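Long-range contacts in beta-galactosidase (Marinomonas sp. ef1, PDB 6Y2K), which probably hydrolyses terminal beta-galactose residues from beta-galactosides such as lactose, as a cold-active hexameric enzyme of glycoside hydrolase family 42: residues P132-W137 with A235-V240; I29-V34 with G65-L70. All blocks are in the same frame, centred on the assembly; numbering follows the deposited sequence.

Contact 1: P132-W137 with A235-V240; sequences PAVASW and AGRDLV
The parallel strands of 132-137 and 235-240 grip hardest around Asp238 O, which takes two donors: Trp137 N at 2.9 Å in the carbonyl plane, and Ser136 OG at 2.8 Å from above it. Serine suits the spot because its hydroxyl, anti to the backbone N (chi1 170°), reaches across; on its face Asp238 forms a salt bridge with Arg309. Val240 N continues the pairing to Trp137 O at 2.9 Å. Toward helix 205-233 the indole of Trp137 has Val134 CG1 over one face, Arg237 CB at its edge and NE1 bonded to Ser234 OG, while Leu239 CD2 packs 3.9 Å from Trp137 CB. Looser and wetter is Ala135 O, with the longer bond from Asp238 N (3.2 Å) and a water shared with Gly236 O. Arg237 bridges the loop end: bent at chi2, it brings NE above the carbonyl plane of Val134 O for a bent bond (2.9 Å, 147°), NH2 to Ala235 O in the guanidinium plane, and NH1 to His131 O. An alanine here would probably loosen this end, since three carbonyls would lose their guanidinium donors. The contact joins the fourth and fifth strands, 134-138 and 238-244, of the closed eight-stranded TIM barrel.

Contact 2: I29-V34 with G65-L70; sequences IQYVRV and GLKVIL
Gln30 O is held by two donors: Lys67 N, 3.0 Å away on a nearly straight bond (168°), and a water that also donates to Gly65 O. From there the parallel pairing of 29-34 with 65-70 runs on, Lys67 O accepting from Val32 N at 3.0 Å, Val32 O from Ile69 N at 2.9 Å, and Ile69 O from Val34 N. On one face Tyr31 and Lys67 run alongside each other in the same direction. Lys67 CB sits over one ring face, toward the rim, 4.0 Å from the centroid in a CH-pi contact, and CD comes within 3.5 Å of Tyr31 OH; lysine suits this exposed place because its methylenes cover the ring while its amine reaches water. Farther along, Arg33 lays CG against Ile69 CG2 at 4.0 Å, then bends at chi3 to carry its guanidinium to Glu36 and Glu314. Between the two segments the other face is aliphatic: Val34 CG2 touches both Val68 CG1 and Leu70 CD2, and Leu66 CD1 comes in from the preceding loop to Val32 CG2. The chemistry implies an apolar side toward helix 52-63, and another running from a water-exposed Tyr31-Lys67 end to buried Arg33, its charge probably balanced by two carboxylates.

Following the chain from the N terminus, strand 29-34 comes after strand 2-6 and helix 17-27; contact 2 then closes the short loop through helices 39-42 and 52-63, a beta-alpha-beta crossover. Strand 67-71 leads through helices 79-84 and 111-128 to strand 134-138, where contact 1 opens. Its loop is much longer, 97 residues rich in helix, and ends with helix 205-233 delivering strand 238-244. The contacts are in series, neither nested nor crossed. Contact 2 joins the second and third strands of the barrel and contact 1 the fourth and fifth; probable hydrogen bonds from Val68 N to Ala133 O (2.8 Å) and from Ala135 N to Val68 O (2.9 Å) join the third to the fourth.

Contact 1: P132-W137 with A235-V240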
loop_
_atom_site.group_PDB
_atom_site.type_symbol
_atom_site.label_atom_id
_atom_site.label_comp_id
_atom_site.label_asym_id
_atom_site.label_seq_id
_atom_site.Cartn_x
_atom_site.Cartn_y
_atom_site.Cartn_z
ATOM N N PRO A 132 -24.808 -60.246 16.266
ATOM C CA PRO A 132 -25.785 -59.637 15.353
ATOM C C PRO A 132 -25.774 -58.103 15.287
ATOM O O PRO A 132 -26.295 -57.537 14.331
ATOM C CB PRO A 132 -27.142 -60.149 15.876
ATOM C CG PRO A 132 -26.898 -60.517 17.296
ATOM C CD PRO A 132 -25.467 -60.976 17.369
ATOM N N ALA A 133 -25.221 -57.449 16.305
ATOM C CA ALA A 133 -24.982 -55.995 16.286
ATOM C C ALA A 133 -23.870 -55.560 15.326
ATOM O O ALA A 133 -23.904 -54.444 14.834
ATOM C CB ALA A 133 -24.658 -55.480 17.695
ATOM N N VAL A 134 -22.886 -56.418 15.076
ATOM C CA VAL A 134 -21.686 -56.008 14.340
ATOM C C VAL A 134 -21.921 -56.123 12.838
ATOM O O VAL A 134 -22.050 -57.225 12.305
ATOM C CB VAL A 134 -20.445 -56.813 14.778
ATOM C CG1 VAL A 134 -19.213 -56.424 13.960
ATOM C CG2 VAL A 134 -20.178 -56.597 16.260
ATOM N N ALA A 135 -21.989 -54.971 12.170
ATOM C CA ALA A 135 -22.193 -54.904 10.725
ATOM C C ALA A 135 -20.890 -54.719 9.952
ATOM O O ALA A 135 -20.828 -55.028 8.758
ATOM C CB ALA A 135 -23.155 -53.776 10.403
ATOM N N SER A 136 -19.849 -54.246 10.640
ATOM C CA SER A 136 -18.628 -53.791 9.993
ATOM C C SER A 136 -17.465 -53.769 10.975
ATOM O O SER A 136 -17.682 -53.660 12.185
ATOM C CB SER A 136 -18.876 -52.380 9.444
ATOM O OG SER A 136 -17.685 -51.768 8.990
ATOM N N TRP A 137 -16.237 -53.853 10.456
ATOM C CA TRP A 137 -15.034 -53.666 11.271
ATOM C C TRP A 137 -14.160 -52.569 10.692
ATOM O O TRP A 137 -13.924 -52.555 9.484
ATOM C CB TRP A 137 -14.193 -54.943 11.325
ATOM C CG TRP A 137 -14.799 -56.105 12.055
ATOM C CD1 TRP A 137 -15.720 -56.983 11.570
ATOM C CD2 TRP A 137 -14.495 -56.534 13.382
ATOM N NE1 TRP A 137 -16.017 -57.924 12.516
ATOM C CE2 TRP A 137 -15.272 -57.679 13.638
ATOM C CE3 TRP A 137 -13.625 -56.068 14.380
ATOM C CZ2 TRP A 137 -15.216 -58.371 14.855
ATOM C CZ3 TRP A 137 -13.565 -56.754 15.590
ATOM C CH2 TRP A 137 -14.361 -57.889 15.820
ATOM N N ALA A 235 -17.293 -63.277 8.410
ATOM C CA ALA A 235 -17.865 -63.301 7.061
ATOM C C ALA A 235 -19.122 -62.446 6.969
ATOM O O ALA A 235 -19.946 -62.422 7.895
ATOM C CB ALA A 235 -18.186 -64.733 6.638
ATOM N N GLY A 236 -19.242 -61.712 5.865
ATOM C CA GLY A 236 -20.391 -60.844 5.632
ATOM C C GLY A 236 -20.278 -59.426 6.164
ATOM O O GLY A 236 -21.086 -58.578 5.785
ATOM N N ARG A 237 -19.302 -59.157 7.041
ATOM C CA ARG A 237 -19.117 -57.814 7.612
ATOM C C ARG A 237 -18.259 -56.944 6.675
ATOM O O ARG A 237 -17.279 -57.429 6.116
ATOM C CB ARG A 237 -18.460 -57.892 8.996
ATOM C CG ARG A 237 -19.424 -58.166 10.137
ATOM C CD ARG A 237 -20.135 -59.514 10.036
ATOM N NE ARG A 237 -21.046 -59.708 11.163
ATOM C CZ ARG A 237 -21.769 -60.806 11.380
ATOM N NH1 ARG A 237 -22.568 -60.866 12.441
ATOM N NH2 ARG A 237 -21.691 -61.851 10.557
ATOM N N ASP A 238 -18.639 -55.675 6.510
ATOM C CA ASP A 238 -17.853 -54.730 5.714
ATOM C C ASP A 238 -16.565 -54.371 6.444
ATOM O O ASP A 238 -16.610 -53.909 7.580
ATOM C CB ASP A 238 -18.631 -53.436 5.454
ATOM C CG ASP A 238 -19.789 -53.620 4.492
ATOM O OD1 ASP A 238 -19.673 -54.397 3.529
ATOM O OD2 ASP A 238 -20.800 -52.929 4.674
ATOM N N LEU A 239 -15.429 -54.605 5.800
ATOM C CA LEU A 239 -14.131 -54.220 6.362
ATOM C C LEU A 239 -13.744 -52.869 5.772
ATOM O O LEU A 239 -13.785 -52.676 4.552
ATOM C CB LEU A 239 -13.082 -55.288 6.064
ATOM C CG LEU A 239 -13.489 -56.726 6.447
ATOM C CD1 LEU A 239 -12.353 -57.690 6.187
ATOM C CD2 LEU A 239 -13.921 -56.801 7.905
ATOM N N VAL A 240 -13.379 -51.945 6.656
ATOM C CA VAL A 240 -13.159 -50.548 6.303
ATOM C C VAL A 240 -11.947 -50.024 7.064
ATOM O O VAL A 240 -11.604 -50.545 8.132
ATOM C CB VAL A 240 -14.435 -49.705 6.607
ATOM C CG1 VAL A 240 -14.795 -49.707 8.083
ATOM C CG2 VAL A 240 -14.313 -48.272 6.097
HETATM O O HOH W 1 -22.759 -56.200 7.248
#

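Contact 2: I29-V34 with G65-L70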
loop_
_atom_site.group_PDB
_atom_site.type_symbol
_atom_site.label_atom_id
_atom_site.label_comp_id
_atom_site.label_asym_id
_atom_site.label_seq_id
_atom_site.Cartn_x
_atom_site.Cartn_y
_atom_site.Cartn_z
ATOM N N ILE A 29 -29.615 -41.373 13.714
ATOM C CA ILE A 29 -28.374 -42.141 13.614
ATOM C C ILE A 29 -28.716 -43.622 13.431
ATOM O O ILE A 29 -29.553 -44.154 14.159
ATOM C CB ILE A 29 -27.511 -41.996 14.894
ATOM C CG1 ILE A 29 -27.110 -40.532 15.160
ATOM C CG2 ILE A 29 -26.262 -42.854 14.810
ATOM C CD1 ILE A 29 -26.383 -39.859 14.019
ATOM N N GLN A 30 -28.064 -44.277 12.468
ATOM C CA GLN A 30 -28.265 -45.707 12.195
ATOM C C GLN A 30 -27.030 -46.588 12.442
ATOM O O GLN A 30 -27.184 -47.812 12.616
ATOM C CB GLN A 30 -28.741 -45.897 10.752
ATOM C CG GLN A 30 -30.117 -45.313 10.472
ATOM C CD GLN A 30 -30.575 -45.572 9.051
ATOM O OE1 GLN A 30 -30.601 -44.671 8.210
ATOM N NE2 GLN A 30 -30.932 -46.820 8.772
ATOM N N TYR A 31 -25.826 -45.989 12.422
ATOM C CA TYR A 31 -24.559 -46.696 12.628
ATOM C C TYR A 31 -23.765 -46.055 13.761
ATOM O O TYR A 31 -23.776 -44.840 13.926
ATOM C CB TYR A 31 -23.697 -46.668 11.365
ATOM C CG TYR A 31 -24.136 -47.624 10.294
ATOM C CD1 TYR A 31 -25.287 -47.374 9.554
ATOM C CD2 TYR A 31 -23.398 -48.768 10.000
ATOM C CE1 TYR A 31 -25.705 -48.243 8.561
ATOM C CE2 TYR A 31 -23.801 -49.645 9.003
ATOM C CZ TYR A 31 -24.959 -49.379 8.290
ATOM O OH TYR A 31 -25.382 -50.230 7.294
ATOM N N VAL A 32 -23.065 -46.885 14.532
ATOM C CA VAL A 32 -22.271 -46.418 15.667
ATOM C C VAL A 32 -20.923 -47.132 15.679
ATOM O O VAL A 32 -20.883 -48.367 15.651
ATOM C CB VAL A 32 -22.992 -46.681 17.005
ATOM C CG1 VAL A 32 -22.182 -46.128 18.180
ATOM C CG2 VAL A 32 -24.390 -46.076 16.985
ATOM N N ARG A 33 -19.827 -46.367 15.732
ATOM C CA ARG A 33 -18.492 -46.957 15.838
ATOM C C ARG A 33 -18.044 -46.999 17.303
ATOM O O ARG A 33 -18.216 -46.030 18.040
ATOM C CB ARG A 33 -17.470 -46.199 14.989
ATOM C CG ARG A 33 -16.139 -46.925 14.858
ATOM C CD ARG A 33 -15.048 -46.046 14.273
ATOM N NE ARG A 33 -14.736 -44.915 15.145
ATOM C CZ ARG A 33 -13.877 -43.941 14.848
ATOM N NH1 ARG A 33 -13.207 -43.946 13.696
ATOM N NH2 ARG A 33 -13.685 -42.953 15.717
ATOM N N VAL A 34 -17.497 -48.141 17.723
ATOM C CA VAL A 34 -16.893 -48.283 19.055
ATOM C C VAL A 34 -15.616 -49.132 19.021
ATOM O O VAL A 34 -15.410 -49.920 18.094
ATOM C CB VAL A 34 -17.869 -48.918 20.087
ATOM C CG1 VAL A 34 -19.170 -48.125 20.168
ATOM C CG2 VAL A 34 -18.146 -50.380 19.774
ATOM N N GLY A 65 -31.811 -50.899 17.514
ATOM C CA GLY A 65 -31.712 -51.021 16.058
ATOM C C GLY A 65 -30.472 -50.406 15.426
ATOM O O GLY A 65 -30.434 -50.232 14.212
ATOM N N LEU A 66 -29.456 -50.099 16.234
ATOM C CA LEU A 66 -28.216 -49.494 15.735
ATOM C C LEU A 66 -27.245 -50.566 15.267
ATOM O O LEU A 66 -27.016 -51.550 15.972
ATOM C CB LEU A 66 -27.567 -48.632 16.818
ATOM C CG LEU A 66 -28.462 -47.486 17.299
ATOM C CD1 LEU A 66 -28.009 -46.948 18.646
ATOM C CD2 LEU A 66 -28.520 -46.382 16.246
ATOM N N LYS A 67 -26.693 -50.366 14.074
ATOM C CA LYS A 67 -25.695 -51.246 13.490
ATOM C C LYS A 67 -24.313 -50.777 13.910
ATOM O O LYS A 67 -24.021 -49.588 13.830
ATOM C CB LYS A 67 -25.793 -51.217 11.967
ATOM C CG LYS A 67 -27.060 -51.846 11.409
ATOM C CD LYS A 67 -26.967 -51.982 9.896
ATOM C CE LYS A 67 -28.029 -52.924 9.350
ATOM N NZ LYS A 67 -29.397 -52.484 9.742
ATOM N N VAL A 68 -23.455 -51.701 14.337
ATOM C CA VAL A 68 -22.178 -51.329 14.946
ATOM C C VAL A 68 -20.997 -51.554 14.004
ATOM O O VAL A 68 -20.917 -52.580 13.325
ATOM C CB VAL A 68 -21.953 -52.057 16.286
ATOM C CG1 VAL A 68 -20.555 -51.756 16.845
ATOM C CG2 VAL A 68 -23.025 -51.632 17.285
ATOM N N ILE A 69 -20.096 -50.566 13.973
ATOM C CA ILE A 69 -18.796 -50.679 13.326
ATOM C C ILE A 69 -17.798 -50.887 14.458
ATOM O O ILE A 69 -17.589 -49.982 15.263
ATOM C CB ILE A 69 -18.415 -49.393 12.545
ATOM C CG1 ILE A 69 -19.470 -49.044 11.481
ATOM C CG2 ILE A 69 -17.035 -49.538 11.904
ATOM C CD1 ILE A 69 -19.495 -47.573 11.097
ATOM N N LEU A 70 -17.185 -52.069 14.523
ATOM C CA LEU A 70 -16.301 -52.421 15.636
ATOM C C LEU A 70 -14.856 -52.135 15.225
ATOM O O LEU A 70 -14.388 -52.643 14.214
ATOM C CB LEU A 70 -16.443 -53.908 15.990
ATOM C CG LEU A 70 -16.617 -54.339 17.447
ATOM C CD1 LEU A 70 -16.279 -55.823 17.594
ATOM C CD2 LEU A 70 -15.855 -53.495 18.459
HETATM O O HOH W 2 -29.529 -49.050 12.063
HETATM O O HOH W 3 -29.833 -49.242 9.387
#